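Local coordinates for protein single-stranded DNA specific exonuclease RecJ (Thermus thermophilus, PDB 2ZXR) that degrades single-stranded DNA in the 5' to 3' direction as a divalent-cation-dependent exonuclease, acting as a monomer in DNA repair, at residues A[485-490]-A[520-525]; A[463-468]-A[502-507]; A[273-278]-A[301-306]; A[342-347]-A[361-366]; A[558-563]-A[591-596]. All blocks are in the same frame, centred on the assembly; numbering follows the deposited sequence.

Interaction 1 of 5, residues A[485-490]-A[520-525]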
# COMPACT_ATOMS: atom_id res chain seq x y z
N LYS A 485 -13.35 23.09 2.05
CA LYS A 485 -14.69 22.92 1.52
C LYS A 485 -15.57 22.19 2.54
O LYS A 485 -16.27 21.23 2.19
CB LYS A 485 -14.66 22.12 0.21
CG LYS A 485 -13.57 22.52 -0.79
CD LYS A 485 -13.75 23.94 -1.28
CE LYS A 485 -12.64 24.29 -2.26
NZ LYS A 485 -12.62 25.75 -2.61
N GLY A 486 -15.51 22.61 3.80
CA GLY A 486 -16.31 21.97 4.83
C GLY A 486 -15.85 20.61 5.34
O GLY A 486 -16.51 20.01 6.19
N VAL A 487 -14.73 20.10 4.84
CA VAL A 487 -14.22 18.80 5.31
C VAL A 487 -13.08 19.02 6.31
O VAL A 487 -12.11 19.70 5.99
CB VAL A 487 -13.66 17.95 4.16
CG1 VAL A 487 -12.96 16.72 4.73
CG2 VAL A 487 -14.78 17.54 3.21
N ARG A 488 -13.19 18.43 7.50
CA ARG A 488 -12.13 18.61 8.49
C ARG A 488 -10.96 17.67 8.26
O ARG A 488 -11.14 16.45 8.13
CB ARG A 488 -12.65 18.40 9.93
CG ARG A 488 -11.58 18.76 10.97
CD ARG A 488 -12.13 18.97 12.38
NE ARG A 488 -12.03 17.77 13.20
CZ ARG A 488 -11.19 17.61 14.22
NH1 ARG A 488 -10.36 18.59 14.57
NH2 ARG A 488 -11.16 16.45 14.87
N VAL A 489 -9.76 18.23 8.22
CA VAL A 489 -8.56 17.44 8.00
C VAL A 489 -7.53 17.62 9.11
O VAL A 489 -7.36 18.72 9.64
CB VAL A 489 -7.96 17.77 6.57
CG1 VAL A 489 -8.41 19.12 6.12
CG2 VAL A 489 -6.45 17.69 6.56
N LEU A 490 -6.87 16.52 9.48
CA LEU A 490 -5.86 16.48 10.53
C LEU A 490 -4.53 16.24 9.85
O LEU A 490 -4.43 15.41 8.94
CB LEU A 490 -6.13 15.33 11.49
CG LEU A 490 -7.50 15.38 12.15
CD1 LEU A 490 -7.83 14.00 12.71
CD2 LEU A 490 -7.51 16.46 13.24
N TYR A 520 -16.83 12.01 9.91
CA TYR A 520 -16.11 11.67 8.68
C TYR A 520 -15.15 12.76 8.33
O TYR A 520 -15.54 13.82 7.89
CB TYR A 520 -17.11 11.41 7.58
CG TYR A 520 -17.89 10.18 7.91
CD1 TYR A 520 -17.43 8.92 7.53
CD2 TYR A 520 -19.03 10.26 8.73
CE1 TYR A 520 -18.07 7.77 7.94
CE2 TYR A 520 -19.67 9.11 9.16
CZ TYR A 520 -19.19 7.87 8.76
OH TYR A 520 -19.81 6.73 9.19
N GLU A 521 -13.87 12.47 8.50
CA GLU A 521 -12.86 13.48 8.26
C GLU A 521 -11.71 12.92 7.47
O GLU A 521 -11.71 11.74 7.12
CB GLU A 521 -12.35 13.97 9.62
CG GLU A 521 -13.49 14.25 10.59
CD GLU A 521 -13.02 14.55 11.99
OE1 GLU A 521 -13.36 15.64 12.49
OE2 GLU A 521 -12.31 13.70 12.59
N VAL A 522 -10.73 13.77 7.19
CA VAL A 522 -9.59 13.33 6.42
C VAL A 522 -8.30 13.47 7.21
O VAL A 522 -8.04 14.49 7.84
CB VAL A 522 -9.47 14.12 5.09
CG1 VAL A 522 -8.19 13.77 4.39
CG2 VAL A 522 -10.63 13.77 4.18
N GLN A 523 -7.51 12.41 7.19
CA GLN A 523 -6.24 12.38 7.87
C GLN A 523 -5.26 12.61 6.74
O GLN A 523 -5.12 11.75 5.86
CB GLN A 523 -6.01 10.99 8.47
CG GLN A 523 -4.69 10.84 9.22
CD GLN A 523 -4.73 11.49 10.60
OE1 GLN A 523 -5.71 11.35 11.33
NE2 GLN A 523 -3.65 12.19 10.96
N ALA A 524 -4.59 13.74 6.75
CA ALA A 524 -3.64 14.04 5.69
C ALA A 524 -2.35 13.20 5.77
O ALA A 524 -1.76 13.09 6.83
CB ALA A 524 -3.29 15.53 5.72
N VAL A 525 -1.94 12.60 4.64
CA VAL A 525 -0.70 11.84 4.59
C VAL A 525 0.34 12.77 3.97
O VAL A 525 1.54 12.71 4.30
CB VAL A 525 -0.81 10.53 3.74
CG1 VAL A 525 -1.94 9.66 4.27
CG2 VAL A 525 -1.03 10.86 2.30
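R488 and E521 form a salt bridge across two parallel neighbouring strands of the RecJ OB domain, whose OB fold is built on a curved beta barrel. NE of R488 donates to OE1 of E521 over 2.6 Å in a nearly straight bond (169°). The acceptor lies in the guanidinium plane, but the donor stands above the carboxylate plane, and the two planes are turned 49° apart. NH2 of R488 adds only a weak, bent bond to the same oxygen. With OE2 bound to ND2 of N512, both carboxylate oxygens of this buried glutamate are engaged, which probably helps it keep its negative charge. Around this pair the backbones zip together: V522 N donates to R488 O at 2.9 Å, L490 N to V522 O, and A524 N to L490 O at 2.8 Å. The V489 CA hydrogen also points at V522 O. On the face that carries V489 and V522, CG2 of V489 meets CB of A524, while V487 reaches V522 through CG1, held anti to its own backbone N (chi1 171°). On the other face L490 crosses Q523, and its second methyl, CD2, lies 3.6 Å above the guanidinium plane of R488, offset toward the rim.

Interaction 2 of 5, residues A[463-468]-A[502-507]; sequences LLFGAP and EVEVAG
The ring of F465 lies over the backbone of the neighbouring strand, with the carbonyl oxygen of V503 over one face, 3.6 Å above the ring plane and offset toward the rim. E504 comes up at the ring edge, its carboxylate plane turned 81° from the ring. E502, just before strand 503-514, approaches obliquely, its OE2 3.3 Å from CZ of F465. CG of F465 is anti to the backbone N (chi1 -172°). On the opposite face of the sheet, CB of L464 lies 4.1 Å from CB of V505. There too, CD of P468 rests on CG2 of V503. These side chains ride on an antiparallel strand pair of the RecJ OB domain. L464 N donates to V505 O and V505 N to L464 O, each at 2.9 Å. In the next hydrogen-bonded pair V503 N reaches G466 O at 2.8 Å and G466 N reaches V503 O at 3.1 Å. The backbone of G466 has a conformation in which a CB would collide with the preceding carbonyl oxygen. Farther out, R640 makes a cation-pi contact with F465, and R528 forms a salt bridge with OE2 of E504, which probably holds the end of that side chain.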
# COMPACT_ATOMS: atom_id res chain seq x y z
N LEU A 463 -7.78 13.45 -3.08
CA LEU A 463 -7.16 14.75 -3.19
C LEU A 463 -8.18 15.77 -2.74
O LEU A 463 -9.34 15.68 -3.11
CB LEU A 463 -6.77 14.99 -4.65
CG LEU A 463 -6.23 16.37 -5.03
CD1 LEU A 463 -4.82 16.56 -4.44
CD2 LEU A 463 -6.20 16.47 -6.56
N LEU A 464 -7.75 16.69 -1.89
CA LEU A 464 -8.58 17.79 -1.43
C LEU A 464 -7.77 19.01 -1.88
O LEU A 464 -6.54 18.94 -2.03
CB LEU A 464 -8.75 17.82 0.08
CG LEU A 464 -9.65 16.73 0.67
CD1 LEU A 464 -8.96 15.37 0.52
CD2 LEU A 464 -9.93 17.04 2.14
N PHE A 465 -8.47 20.13 -2.09
CA PHE A 465 -7.81 21.33 -2.58
C PHE A 465 -8.54 22.57 -2.12
O PHE A 465 -9.77 22.58 -2.02
CB PHE A 465 -7.79 21.29 -4.11
CG PHE A 465 -6.98 22.40 -4.74
CD1 PHE A 465 -7.53 23.66 -4.95
CD2 PHE A 465 -5.65 22.18 -5.09
CE1 PHE A 465 -6.75 24.71 -5.51
CE2 PHE A 465 -4.86 23.22 -5.65
CZ PHE A 465 -5.42 24.48 -5.85
N GLY A 466 -7.78 23.62 -1.82
CA GLY A 466 -8.41 24.86 -1.40
C GLY A 466 -7.65 25.75 -0.45
O GLY A 466 -6.44 25.57 -0.20
N ALA A 467 -8.36 26.74 0.07
CA ALA A 467 -7.79 27.67 1.03
C ALA A 467 -8.24 27.11 2.36
O ALA A 467 -9.44 27.00 2.62
CB ALA A 467 -8.33 29.08 0.81
N PRO A 468 -7.29 26.71 3.20
CA PRO A 468 -7.61 26.16 4.52
C PRO A 468 -8.34 27.17 5.37
O PRO A 468 -8.13 28.38 5.21
CB PRO A 468 -6.23 25.81 5.08
CG PRO A 468 -5.35 26.85 4.44
CD PRO A 468 -5.84 26.89 3.03
N GLU A 502 -3.15 28.66 -0.24
CA GLU A 502 -3.83 27.58 -0.93
C GLU A 502 -3.02 26.31 -0.76
O GLU A 502 -1.79 26.31 -0.90
CB GLU A 502 -3.95 27.89 -2.42
CG GLU A 502 -5.33 28.33 -2.87
CD GLU A 502 -5.51 28.11 -4.36
OE1 GLU A 502 -6.58 28.46 -4.91
OE2 GLU A 502 -4.56 27.58 -4.99
N VAL A 503 -3.71 25.21 -0.48
CA VAL A 503 -3.04 23.93 -0.29
C VAL A 503 -3.66 22.79 -1.09
O VAL A 503 -4.78 22.88 -1.60
CB VAL A 503 -3.06 23.49 1.20
CG1 VAL A 503 -2.32 24.49 2.06
CG2 VAL A 503 -4.49 23.35 1.67
N GLU A 504 -2.89 21.72 -1.19
CA GLU A 504 -3.32 20.50 -1.84
C GLU A 504 -3.09 19.44 -0.77
O GLU A 504 -2.09 19.50 -0.07
CB GLU A 504 -2.45 20.19 -3.06
CG GLU A 504 -3.13 20.50 -4.35
CD GLU A 504 -2.27 20.23 -5.53
OE1 GLU A 504 -2.87 20.12 -6.62
OE2 GLU A 504 -1.02 20.12 -5.39
N VAL A 505 -4.01 18.50 -0.64
CA VAL A 505 -3.88 17.46 0.37
C VAL A 505 -4.17 16.08 -0.19
O VAL A 505 -5.16 15.90 -0.90
CB VAL A 505 -4.89 17.65 1.52
CG1 VAL A 505 -4.79 16.44 2.49
CG2 VAL A 505 -4.62 18.96 2.26
N ALA A 506 -3.31 15.11 0.15
CA ALA A 506 -3.49 13.73 -0.25
C ALA A 506 -3.94 13.11 1.07
O ALA A 506 -3.15 13.06 2.02
CB ALA A 506 -2.20 13.12 -0.68
N GLY A 507 -5.19 12.66 1.16
CA GLY A 507 -5.61 12.13 2.44
C GLY A 507 -6.49 10.90 2.50
O GLY A 507 -7.16 10.56 1.54

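Interaction 3 of 5, residues A[273-278]-A[301-306]; sequences NAASRL and GELHRL
A275 and L306 meet where the last turn of helix 261-277 packs on the long helix 293-321, the short helical segments crossing at 66° with their axes 8.6 Å apart. Side chain to side chain, the contact is apolar. CD1 of L306 sits against A275, 3.8 Å from its CB and equally near its CA. CD2 of L303 reaches the same CB at 3.9 Å, and the alanine methyl is thus met by two leucine branches from successive turns. The other branch of L306, CD2, meets CB and CD2 of L278, and these two side chains run alongside one another in opposite senses.

Other contacts are between methyl groups and backbone: CD2 of L278 lies 3.3 Å from the carbonyl oxygen of L306, and CB of A274 approaches the same oxygen at 4.0 Å.

Charged groups stay off the interface. NH1 of R305 pairs with OE1 of E302 one turn earlier at 2.5 Å, while OE2 of E302 binds K283.

S276, pointing away from helix 293-321, bonds through OG to the carbonyl oxygens of D80 and Y81, and OD1 of N273 binds A83 N at the start of helix 83-98. This helix-helix crossing lies beside the metal site of the DHH-family domain, the A275 side chain about 9 Å from that of the manganese ligand D80.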
# COMPACT_ATOMS: atom_id res chain seq x y z
N ASN A 273 8.77 -10.65 15.96
CA ASN A 273 10.06 -10.45 15.30
C ASN A 273 11.15 -9.99 16.24
O ASN A 273 12.30 -10.35 16.05
CB ASN A 273 9.96 -9.45 14.13
CG ASN A 273 9.19 -10.00 12.94
OD1 ASN A 273 9.18 -11.21 12.69
ND2 ASN A 273 8.55 -9.13 12.18
N ALA A 274 10.79 -9.20 17.24
CA ALA A 274 11.76 -8.69 18.20
C ALA A 274 12.43 -9.82 18.95
O ALA A 274 13.62 -9.74 19.26
CB ALA A 274 11.10 -7.73 19.19
N ALA A 275 11.67 -10.87 19.27
CA ALA A 275 12.20 -12.01 20.01
C ALA A 275 13.30 -12.65 19.20
O ALA A 275 14.38 -12.95 19.70
CB ALA A 275 11.09 -13.05 20.29
N SER A 276 13.01 -12.83 17.93
CA SER A 276 13.97 -13.42 17.04
C SER A 276 15.16 -12.50 16.79
O SER A 276 16.30 -12.94 16.89
CB SER A 276 13.30 -13.80 15.72
OG SER A 276 14.26 -14.28 14.81
N ARG A 277 14.91 -11.23 16.48
CA ARG A 277 16.00 -10.29 16.22
C ARG A 277 16.91 -10.23 17.44
O ARG A 277 18.08 -9.95 17.32
CB ARG A 277 15.49 -8.87 15.93
CG ARG A 277 14.46 -8.67 14.80
CD ARG A 277 13.70 -7.31 15.06
NE ARG A 277 12.55 -7.03 14.18
CZ ARG A 277 12.62 -6.93 12.85
NH1 ARG A 277 13.79 -7.09 12.24
NH2 ARG A 277 11.54 -6.70 12.12
N LEU A 278 16.35 -10.48 18.62
CA LEU A 278 17.12 -10.42 19.86
C LEU A 278 17.67 -11.76 20.39
O LEU A 278 18.14 -11.86 21.52
CB LEU A 278 16.28 -9.70 20.93
CG LEU A 278 16.65 -8.24 21.23
CD1 LEU A 278 17.16 -7.53 19.97
CD2 LEU A 278 15.47 -7.50 21.84
N GLY A 301 4.18 -11.41 28.16
CA GLY A 301 4.91 -10.41 28.92
C GLY A 301 6.35 -10.34 28.44
O GLY A 301 6.94 -9.27 28.26
N GLU A 302 6.94 -11.51 28.22
CA GLU A 302 8.32 -11.57 27.74
C GLU A 302 8.46 -10.91 26.33
O GLU A 302 9.39 -10.14 26.10
CB GLU A 302 8.77 -13.04 27.67
CG GLU A 302 10.25 -13.25 27.65
CD GLU A 302 10.84 -13.27 29.05
OE1 GLU A 302 10.64 -12.29 29.81
OE2 GLU A 302 11.49 -14.28 29.40
N LEU A 303 7.57 -11.23 25.40
CA LEU A 303 7.68 -10.60 24.08
C LEU A 303 7.53 -9.08 24.22
O LEU A 303 8.19 -8.34 23.50
CB LEU A 303 6.60 -11.11 23.10
CG LEU A 303 6.51 -12.56 22.60
CD1 LEU A 303 5.89 -12.55 21.22
CD2 LEU A 303 7.89 -13.23 22.56
N HIS A 304 6.68 -8.62 25.14
CA HIS A 304 6.54 -7.17 25.33
C HIS A 304 7.87 -6.55 25.76
O HIS A 304 8.23 -5.46 25.31
CB HIS A 304 5.48 -6.85 26.37
CG HIS A 304 4.08 -7.07 25.89
ND1 HIS A 304 3.00 -7.21 26.74
CD2 HIS A 304 3.58 -7.15 24.63
CE1 HIS A 304 1.90 -7.34 26.03
NE2 HIS A 304 2.22 -7.31 24.74
N ARG A 305 8.60 -7.26 26.61
CA ARG A 305 9.87 -6.78 27.09
C ARG A 305 10.91 -6.78 25.98
O ARG A 305 11.69 -5.84 25.84
CB ARG A 305 10.38 -7.64 28.25
CG ARG A 305 11.50 -6.94 29.00
CD ARG A 305 12.43 -7.93 29.68
NE ARG A 305 13.13 -8.74 28.69
CZ ARG A 305 13.17 -10.06 28.73
NH1 ARG A 305 12.55 -10.69 29.72
NH2 ARG A 305 13.82 -10.75 27.80
N LEU A 306 10.94 -7.84 25.18
CA LEU A 306 11.91 -7.89 24.09
C LEU A 306 11.64 -6.78 23.06
O LEU A 306 12.58 -6.15 22.55
CB LEU A 306 11.86 -9.27 23.41
CG LEU A 306 12.47 -10.40 24.24
CD1 LEU A 306 11.88 -11.72 23.81
CD2 LEU A 306 14.03 -10.39 24.09

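Interaction 4 of 5, residues A[342-347]-A[361-366]; sequences GVMGIV and LVAQGK
M344 faces L361 across a helix and a strand that run almost antiparallel, at 165° with their short axes 9.1 Å apart, and the closest CA pair, that of these two residues, is separated by 6.9 Å. The methionine carries most of the contact. Its CG occupies the crowded position between the backbone N and the carbonyl carbon (chi1 57°), and chi3 is nearly eclipsed (-14°), curling CE back toward CB and over the strand backbone. CE settles there, 3.3 Å from A363 N and 3.4 Å from L361 O. The same methyl touches CB of L361 and CB of A363, two residues apart on the same side of the strand. The latter pair, at 3.4 Å, is tighter than ordinary van der Waals contact. SD lies 3.8 Å from the carbonyl oxygen of K366.

These elements belong to a beta-alpha-beta unit of the DHHA1 domain, in which helix 341-355 connects strand 332-335 to strand 359-363 and packs on the sheet they share. One helical turn beyond M344, CG1 of V347 meets CD2 of L361, the side chains crossing at about a right angle. CD2 of L361 also approaches M344 O at 3.6 Å. After A363 the chain reverses in a type I' turn closed by paired backbone bonds between A363 and K366. T368 on the next strand touches both M344 and L361, whereas V343 and V347 also contact M317 of helix 293-321.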
# COMPACT_ATOMS: atom_id res chain seq x y z
N GLY A 342 20.83 -6.76 15.19
CA GLY A 342 19.41 -7.07 15.24
C GLY A 342 18.49 -5.88 15.03
O GLY A 342 17.29 -6.06 14.74
N VAL A 343 19.00 -4.66 15.17
CA VAL A 343 18.12 -3.52 14.97
C VAL A 343 18.45 -2.65 13.78
O VAL A 343 17.63 -1.79 13.41
CB VAL A 343 18.05 -2.61 16.24
CG1 VAL A 343 17.98 -3.47 17.49
CG2 VAL A 343 19.22 -1.64 16.28
N MET A 344 19.61 -2.85 13.15
CA MET A 344 20.00 -2.00 12.02
C MET A 344 19.09 -2.05 10.80
O MET A 344 18.95 -1.06 10.10
CB MET A 344 21.49 -2.23 11.61
CG MET A 344 21.88 -3.66 11.24
SD MET A 344 23.71 -3.99 10.88
CE MET A 344 24.38 -2.37 10.72
N GLY A 345 18.45 -3.19 10.56
CA GLY A 345 17.57 -3.28 9.40
C GLY A 345 16.47 -2.23 9.44
O GLY A 345 16.24 -1.51 8.45
N ILE A 346 15.77 -2.15 10.57
CA ILE A 346 14.70 -1.16 10.70
C ILE A 346 15.26 0.28 10.74
O ILE A 346 14.66 1.19 10.19
CB ILE A 346 13.81 -1.41 11.96
CG1 ILE A 346 12.96 -2.69 11.74
CG2 ILE A 346 12.85 -0.19 12.19
CD1 ILE A 346 12.12 -3.10 12.93
N VAL A 347 16.41 0.49 11.38
CA VAL A 347 17.01 1.82 11.42
C VAL A 347 17.34 2.25 9.98
O VAL A 347 17.15 3.39 9.60
CB VAL A 347 18.29 1.83 12.28
CG1 VAL A 347 18.97 3.19 12.20
CG2 VAL A 347 17.94 1.50 13.71
N LEU A 361 24.30 0.21 6.19
CA LEU A 361 24.75 0.33 7.57
C LEU A 361 25.62 -0.88 7.88
O LEU A 361 25.32 -2.01 7.44
CB LEU A 361 23.55 0.32 8.53
CG LEU A 361 22.93 1.64 8.99
CD1 LEU A 361 23.03 2.72 7.93
CD2 LEU A 361 21.48 1.37 9.44
N VAL A 362 26.68 -0.63 8.64
CA VAL A 362 27.61 -1.68 9.05
C VAL A 362 27.73 -1.58 10.56
O VAL A 362 27.87 -0.49 11.09
CB VAL A 362 29.01 -1.46 8.46
CG1 VAL A 362 29.98 -2.52 8.99
CG2 VAL A 362 28.94 -1.51 6.95
N ALA A 363 27.65 -2.71 11.25
CA ALA A 363 27.78 -2.71 12.71
C ALA A 363 28.36 -4.04 13.07
O ALA A 363 27.84 -5.07 12.65
CB ALA A 363 26.44 -2.54 13.40
N GLN A 364 29.45 -4.03 13.82
CA GLN A 364 30.10 -5.27 14.23
C GLN A 364 30.40 -6.18 13.02
O GLN A 364 30.28 -7.40 13.10
CB GLN A 364 29.21 -5.99 15.27
CG GLN A 364 29.04 -5.12 16.53
CD GLN A 364 28.37 -5.84 17.69
OE1 GLN A 364 27.14 -5.80 17.84
NE2 GLN A 364 29.17 -6.50 18.51
N GLY A 365 30.79 -5.57 11.91
CA GLY A 365 31.14 -6.35 10.74
C GLY A 365 29.99 -6.95 9.96
O GLY A 365 30.20 -7.67 8.98
N LYS A 366 28.77 -6.68 10.39
CA LYS A 366 27.62 -7.18 9.65
C LYS A 366 27.06 -5.99 8.92
O LYS A 366 27.12 -4.87 9.41
CB LYS A 366 26.58 -7.79 10.60
CG LYS A 366 27.13 -8.98 11.39
CD LYS A 366 27.82 -9.98 10.46
CE LYS A 366 28.20 -11.29 11.16
NZ LYS A 366 26.99 -12.12 11.49

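Interaction 5 of 5, residues A[558-563]-A[591-596]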
# COMPACT_ATOMS: atom_id res chain seq x y z
N GLY A 558 -12.37 33.39 -34.00
CA GLY A 558 -13.41 32.44 -34.31
C GLY A 558 -13.74 31.71 -33.01
O GLY A 558 -12.84 31.19 -32.35
N VAL A 559 -15.03 31.69 -32.64
CA VAL A 559 -15.46 31.08 -31.40
C VAL A 559 -16.76 30.28 -31.43
O VAL A 559 -17.69 30.56 -32.20
CB VAL A 559 -15.62 32.12 -30.29
CG1 VAL A 559 -14.32 32.83 -30.08
CG2 VAL A 559 -16.71 33.12 -30.65
N TYR A 560 -16.82 29.30 -30.53
CA TYR A 560 -17.97 28.45 -30.37
C TYR A 560 -18.65 28.67 -29.03
O TYR A 560 -17.99 28.69 -27.99
CB TYR A 560 -17.56 26.98 -30.52
CG TYR A 560 -18.57 25.98 -29.97
CD1 TYR A 560 -18.30 25.27 -28.80
CD2 TYR A 560 -19.79 25.74 -30.63
CE1 TYR A 560 -19.20 24.33 -28.29
CE2 TYR A 560 -20.71 24.81 -30.12
CZ TYR A 560 -20.41 24.11 -28.95
OH TYR A 560 -21.28 23.19 -28.42
N VAL A 561 -19.96 28.89 -29.07
CA VAL A 561 -20.77 29.06 -27.87
C VAL A 561 -21.88 28.02 -28.06
O VAL A 561 -22.63 28.06 -29.04
CB VAL A 561 -21.45 30.46 -27.80
CG1 VAL A 561 -22.31 30.56 -26.54
CG2 VAL A 561 -20.40 31.56 -27.79
N PRO A 562 -21.98 27.05 -27.14
CA PRO A 562 -23.01 26.01 -27.26
C PRO A 562 -24.46 26.49 -27.31
O PRO A 562 -24.82 27.50 -26.69
CB PRO A 562 -22.74 25.10 -26.05
CG PRO A 562 -22.11 26.01 -25.07
CD PRO A 562 -21.18 26.87 -25.92
N GLU A 563 -25.30 25.75 -28.05
CA GLU A 563 -26.72 26.08 -28.18
C GLU A 563 -27.36 26.33 -26.81
O GLU A 563 -28.30 27.10 -26.71
CB GLU A 563 -27.48 24.95 -28.89
CG GLU A 563 -27.06 24.70 -30.35
CD GLU A 563 -27.29 25.90 -31.27
OE1 GLU A 563 -27.23 25.72 -32.50
OE2 GLU A 563 -27.54 27.03 -30.76
N LEU A 591 -19.15 23.74 -23.48
CA LEU A 591 -18.88 22.38 -23.89
C LEU A 591 -19.82 21.87 -24.97
O LEU A 591 -21.04 22.01 -24.87
CB LEU A 591 -18.99 21.45 -22.66
CG LEU A 591 -18.22 21.88 -21.41
CD1 LEU A 591 -18.38 20.85 -20.31
CD2 LEU A 591 -16.76 22.06 -21.76
N PRO A 592 -19.26 21.28 -26.04
CA PRO A 592 -20.21 20.79 -27.04
C PRO A 592 -20.98 19.58 -26.51
O PRO A 592 -20.59 18.94 -25.53
CB PRO A 592 -19.32 20.46 -28.25
CG PRO A 592 -17.95 20.33 -27.69
CD PRO A 592 -17.88 21.31 -26.56
N PRO A 593 -22.12 19.26 -27.15
CA PRO A 593 -22.92 18.12 -26.71
C PRO A 593 -22.28 16.76 -26.97
O PRO A 593 -22.43 15.83 -26.17
CB PRO A 593 -24.22 18.30 -27.50
CG PRO A 593 -23.73 18.92 -28.79
CD PRO A 593 -22.76 19.97 -28.27
N ARG A 594 -21.57 16.63 -28.08
CA ARG A 594 -20.92 15.37 -28.42
C ARG A 594 -19.45 15.57 -28.71
O ARG A 594 -19.01 16.68 -28.98
CB ARG A 594 -21.63 14.74 -29.63
CG ARG A 594 -23.04 14.25 -29.27
CD ARG A 594 -23.98 14.24 -30.46
NE ARG A 594 -24.16 15.57 -31.03
CZ ARG A 594 -23.52 16.01 -32.11
NH1 ARG A 594 -22.66 15.22 -32.75
NH2 ARG A 594 -23.73 17.24 -32.55
N PRO A 595 -18.67 14.50 -28.67
CA PRO A 595 -17.24 14.67 -28.93
C PRO A 595 -16.83 15.38 -30.21
O PRO A 595 -17.47 15.28 -31.27
CB PRO A 595 -16.70 13.24 -28.86
CG PRO A 595 -17.92 12.36 -29.02
CD PRO A 595 -18.99 13.11 -28.32
N VAL A 596 -15.74 16.14 -30.08
CA VAL A 596 -15.14 16.86 -31.19
C VAL A 596 -13.64 16.68 -30.96
O VAL A 596 -13.02 17.45 -30.22
CB VAL A 596 -15.52 18.35 -31.16
CG1 VAL A 596 -14.94 19.05 -32.39
CG2 VAL A 596 -17.04 18.49 -31.14
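Y560 meets P592 and P593 in a mainly apolar tyrosine-proline contact, at the point where the chain leaves strand 558-560 of the C-terminal domain's parallel sheet and a proline-rich loop passes close by. CG of Y560 is anti to its backbone N (chi1 162°). The tyrosine ring crosses that of P592 obliquely, and its CE1 lies 3.7 Å from CD of P592. Its phenolic OH sits against carbon atoms of the loop, with CB of P592 3.4 Å and CD of P593 3.5 Å away, and the hydroxyl end is thus bordered by both prolines. CA of P592 comes closer still to this OH, at 3.0 Å, an approach short enough to be doubtful in detail. L591 takes part through its backbone, its carbonyl carbon near the plane of the Y560 ring at the edge.

P562 supplies the second point of contact. Its CB rests 3.7 Å from the carbonyl oxygen of L591, and its own backbone N lies 3.8 Å above one face of the Y560 ring, offset toward the rim. The tyrosine is therefore packed by its own chain as well as by the loop.

W588 meets the Y560 ring edge-to-face from the adjoining strand 587-588, and P582 and A585 also touch the tyrosine. Helix 643-655 also meets the loop, with L591 on Y653 and both P592 and P595 on W654.

Interactions 1 and 2 belong to one continuous sheet of the OB domain. Their centres are 9 Å apart, strands 503-514 and 517-528 lie side by side, and V525 N probably bonds to A506 O at 2.9 Å. Interactions 3 and 4, 17 Å apart between centres, meet where helix 261-277 touches helix 341-355 of the DHHA1 domain, CB of R277 packing on G342 O at 3.5 Å. Of the five, interaction 3 comes near annotated metal ligands, with the A275 side chain about 9 Å from that of D80 and about 10 Å from that of D82. Interaction 5 is remote, its centre 68 Å from that of interaction 3 and 32 Å from that of interaction 2.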